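Local coordinates for importin subunit beta-1 (Saccharomyces cerevisiae, PDB 5OWU), which carries proteins into the nucleus together with importin alpha, the adaptor that recognises the classical nuclear localization signal of the cargo, at residues I779-A787 and W826-T834. Residues are numbered along the deposited sequence; the frame is centred on the assembly and turned at random.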
loop_
_atom_site.group_PDB
_atom_site.type_symbol
_atom_site.label_atom_id
_atom_site.label_comp_id
_atom_site.label_asym_id
_atom_site.label_seq_id
_atom_site.Cartn_x
_atom_site.Cartn_y
_atom_site.Cartn_z
ATOM N N ILE A 779 -11.657 22.198 16.610
ATOM C CA ILE A 779 -11.521 22.161 15.159
ATOM C C ILE A 779 -10.149 22.677 14.754
ATOM O O ILE A 779 -9.497 22.122 13.861
ATOM C CB ILE A 779 -12.658 22.964 14.505
ATOM C CG1 ILE A 779 -14.005 22.288 14.814
ATOM C CG2 ILE A 779 -12.454 23.074 12.989
ATOM C CD1 ILE A 779 -15.198 23.116 14.465
ATOM N N PHE A 780 -9.672 23.725 15.431
ATOM C CA PHE A 780 -8.363 24.269 15.097
ATOM C C PHE A 780 -7.247 23.291 15.436
ATOM O O PHE A 780 -6.249 23.230 14.710
ATOM C CB PHE A 780 -8.157 25.610 15.798
ATOM C CG PHE A 780 -8.462 26.782 14.922
ATOM C CD1 PHE A 780 -7.473 27.339 14.136
ATOM C CD2 PHE A 780 -9.745 27.308 14.858
ATOM C CE1 PHE A 780 -7.748 28.414 13.316
ATOM C CE2 PHE A 780 -10.024 28.381 14.042
ATOM C CZ PHE A 780 -9.022 28.932 13.264
ATOM N N GLN A 781 -7.399 22.504 16.506
ATOM C CA GLN A 781 -6.433 21.442 16.776
ATOM C C GLN A 781 -6.381 20.461 15.612
ATOM O O GLN A 781 -5.296 20.071 15.151
ATOM C CB GLN A 781 -6.790 20.711 18.070
ATOM C CG GLN A 781 -6.683 21.559 19.332
ATOM C CD GLN A 781 -7.266 20.860 20.554
ATOM O OE1 GLN A 781 -7.407 19.634 20.577
ATOM N NE2 GLN A 781 -7.620 21.642 21.571
ATOM N N PHE A 782 -7.553 20.052 15.113
ATOM C CA PHE A 782 -7.546 19.179 13.942
ATOM C C PHE A 782 -6.825 19.841 12.769
ATOM O O PHE A 782 -5.991 19.217 12.099
ATOM C CB PHE A 782 -8.965 18.799 13.533
ATOM C CG PHE A 782 -9.011 18.026 12.257
ATOM C CD1 PHE A 782 -8.721 16.671 12.244
ATOM C CD2 PHE A 782 -9.294 18.662 11.061
ATOM C CE1 PHE A 782 -8.738 15.960 11.064
ATOM C CE2 PHE A 782 -9.315 17.955 9.878
ATOM C CZ PHE A 782 -9.035 16.602 9.879
ATOM N N ILE A 783 -7.151 21.105 12.494
ATOM C CA ILE A 783 -6.551 21.786 11.351
ATOM C C ILE A 783 -5.035 21.814 11.497
ATOM O O ILE A 783 -4.298 21.603 10.526
ATOM C CB ILE A 783 -7.148 23.198 11.196
ATOM C CG1 ILE A 783 -8.659 23.096 10.923
ATOM C CG2 ILE A 783 -6.451 23.947 10.066
ATOM C CD1 ILE A 783 -9.382 24.429 10.762
ATOM N N ALA A 784 -4.545 22.046 12.716
ATOM C CA ALA A 784 -3.111 21.978 12.961
ATOM C C ALA A 784 -2.565 20.610 12.581
ATOM O O ALA A 784 -1.496 20.507 11.962
ATOM C CB ALA A 784 -2.811 22.292 14.429
ATOM N N GLN A 785 -3.291 19.542 12.930
ATOM C CA GLN A 785 -2.868 18.222 12.472
ATOM C C GLN A 785 -2.751 18.184 10.954
ATOM O O GLN A 785 -1.815 17.581 10.412
ATOM C CB GLN A 785 -3.833 17.142 12.952
ATOM C CG GLN A 785 -3.940 17.027 14.453
ATOM C CD GLN A 785 -4.726 15.811 14.866
ATOM O OE1 GLN A 785 -4.455 14.702 14.411
ATOM N NE2 GLN A 785 -5.717 16.012 15.722
ATOM N N VAL A 786 -3.687 18.822 10.245
ATOM C CA VAL A 786 -3.605 18.853 8.785
ATOM C C VAL A 786 -2.327 19.555 8.348
ATOM O O VAL A 786 -1.600 19.078 7.469
ATOM C CB VAL A 786 -4.850 19.531 8.182
ATOM C CG1 VAL A 786 -4.657 19.807 6.676
ATOM C CG2 VAL A 786 -6.079 18.671 8.396
ATOM N N ALA A 787 -2.035 20.703 8.959
ATOM C CA ALA A 787 -0.881 21.495 8.556
ATOM C C ALA A 787 0.438 20.808 8.881
ATOM O O ALA A 787 1.461 21.159 8.283
ATOM C CB ALA A 787 -0.929 22.870 9.229
ATOM N N TRP A 826 1.545 29.215 12.928
ATOM C CA TRP A 826 1.271 28.051 12.092
ATOM C C TRP A 826 0.044 28.276 11.214
ATOM O O TRP A 826 0.006 27.795 10.078
ATOM C CB TRP A 826 1.128 26.789 12.952
ATOM C CG TRP A 826 -0.157 26.657 13.718
ATOM C CD1 TRP A 826 -0.362 26.967 15.027
ATOM C CD2 TRP A 826 -1.407 26.156 13.221
ATOM N NE1 TRP A 826 -1.664 26.701 15.381
ATOM C CE2 TRP A 826 -2.327 26.201 14.291
ATOM C CE3 TRP A 826 -1.839 25.678 11.979
ATOM C CZ2 TRP A 826 -3.652 25.790 14.156
ATOM C CZ3 TRP A 826 -3.161 25.269 11.847
ATOM C CH2 TRP A 826 -4.049 25.329 12.931
ATOM N N VAL A 827 -0.944 29.034 11.695
ATOM C CA VAL A 827 -2.107 29.348 10.864
ATOM C C VAL A 827 -1.696 30.224 9.685
ATOM O O VAL A 827 -1.985 29.910 8.524
ATOM C CB VAL A 827 -3.208 30.017 11.709
ATOM C CG1 VAL A 827 -4.405 30.422 10.842
ATOM C CG2 VAL A 827 -3.659 29.085 12.815
ATOM N N ILE A 828 -1.019 31.338 9.967
ATOM C CA ILE A 828 -0.575 32.242 8.906
ATOM C C ILE A 828 0.279 31.489 7.890
ATOM O O ILE A 828 0.043 31.552 6.674
ATOM C CB ILE A 828 0.189 33.433 9.516
ATOM C CG1 ILE A 828 -0.756 34.289 10.374
ATOM C CG2 ILE A 828 0.851 34.278 8.426
ATOM C CD1 ILE A 828 -0.065 35.047 11.504
ATOM N N ASP A 829 1.285 30.761 8.379
ATOM C CA ASP A 829 2.175 30.019 7.492
ATOM C C ASP A 829 1.406 29.007 6.653
ATOM O O ASP A 829 1.696 28.834 5.465
ATOM C CB ASP A 829 3.260 29.319 8.311
ATOM C CG ASP A 829 4.187 30.298 9.011
ATOM O OD1 ASP A 829 4.183 31.493 8.643
ATOM O OD2 ASP A 829 4.925 29.871 9.925
ATOM N N TYR A 830 0.428 28.322 7.250
ATOM C CA TYR A 830 -0.348 27.338 6.499
ATOM C C TYR A 830 -1.171 28.007 5.405
ATOM O O TYR A 830 -1.201 27.534 4.260
ATOM C CB TYR A 830 -1.253 26.552 7.447
ATOM C CG TYR A 830 -2.084 25.501 6.748
ATOM C CD1 TYR A 830 -1.481 24.520 5.975
ATOM C CD2 TYR A 830 -3.468 25.483 6.869
ATOM C CE1 TYR A 830 -2.226 23.558 5.337
ATOM C CE2 TYR A 830 -4.224 24.523 6.233
ATOM C CZ TYR A 830 -3.597 23.561 5.471
ATOM O OH TYR A 830 -4.336 22.599 4.835
ATOM N N ILE A 831 -1.844 29.108 5.739
ATOM C CA ILE A 831 -2.578 29.868 4.733
ATOM C C ILE A 831 -1.654 30.245 3.584
ATOM O O ILE A 831 -2.026 30.143 2.410
ATOM C CB ILE A 831 -3.224 31.112 5.371
ATOM C CG1 ILE A 831 -4.302 30.684 6.375
ATOM C CG2 ILE A 831 -3.819 32.024 4.296
ATOM C CD1 ILE A 831 -4.904 31.824 7.182
ATOM N N LYS A 832 -0.432 30.673 3.902
ATOM C CA LYS A 832 0.473 31.146 2.856
ATOM C C LYS A 832 0.991 29.996 1.997
ATOM O O LYS A 832 1.078 30.126 0.771
ATOM C CB LYS A 832 1.620 31.928 3.492
ATOM C CG LYS A 832 1.204 33.345 3.882
ATOM C CD LYS A 832 1.730 33.787 5.243
ATOM C CE LYS A 832 3.060 34.519 5.130
ATOM N NZ LYS A 832 3.405 35.222 6.397
ATOM N N ARG A 833 1.331 28.859 2.614
ATOM C CA ARG A 833 1.745 27.697 1.836
ATOM C C ARG A 833 0.627 27.230 0.915
ATOM O O ARG A 833 0.879 26.843 -0.233
ATOM C CB ARG A 833 2.169 26.553 2.760
ATOM C CG ARG A 833 3.348 26.866 3.665
ATOM C CD ARG A 833 4.075 25.599 4.104
ATOM N NE ARG A 833 3.161 24.511 4.455
ATOM C CZ ARG A 833 2.680 24.281 5.675
ATOM N NH1 ARG A 833 3.008 25.064 6.696
ATOM N NH2 ARG A 833 1.857 23.258 5.877
ATOM N N THR A 834 -0.614 27.245 1.405
ATOM C CA THR A 834 -1.735 26.812 0.578
ATOM C C THR A 834 -2.025 27.815 -0.531
ATOM O O THR A 834 -2.425 27.425 -1.632
ATOM C CB THR A 834 -2.977 26.604 1.447
ATOM O OG1 THR A 834 -2.688 25.653 2.480
ATOM C CG2 THR A 834 -4.139 26.092 0.613
#
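Trp826 lays its indole against helix 776-788, where it packs as a knob into the hole formed by Phe780, Ile783, Ala784 and Ala787. The contact joins HEAT repeats 18 and 19 of the importin beta solenoid, where neighbouring repeats stack helix on helix. The two segment axes cross at 52° and approach to 10.5 Å, with the side chains of Trp826 and Tyr830 lying between the helices. Trp826 CG stands between its backbone N and carbonyl carbon (chi1 75°). From there the six-membered ring reaches the backbone of helix 776-788, with CH2 3.3 Å from Ala784 N. The methyl of Ala784 sits over one face, CB 3.7 Å from the centroid of that ring. Val827 CG2 covers the opposite face, and Ile783 CG2 meets the ring edge in plane. The edge of the Phe780 ring adds CD1 at 4.1 Å from Trp826 CZ2. An alanine in place of Trp826 would probably leave the hole unfilled and Ala784 CB without its aromatic cover. One turn on, Tyr830 points its ring at Ala787, whose CB lies over one face, 4.0 Å from the ring centroid, while Thr834 OG1 lies over the other. The phenol end reaches past Val786 CG1, and Tyr830 OH and Ser799 OG of helix 796-812 share a hydrogen bond. Arg833 makes a cation-pi contact with Tyr793. Its chain bends at chi3, and NH2 gives Ala787 O a hydrogen bond of 3.2 Å. That bond is weak, because the angle at the hydrogen is only 135°.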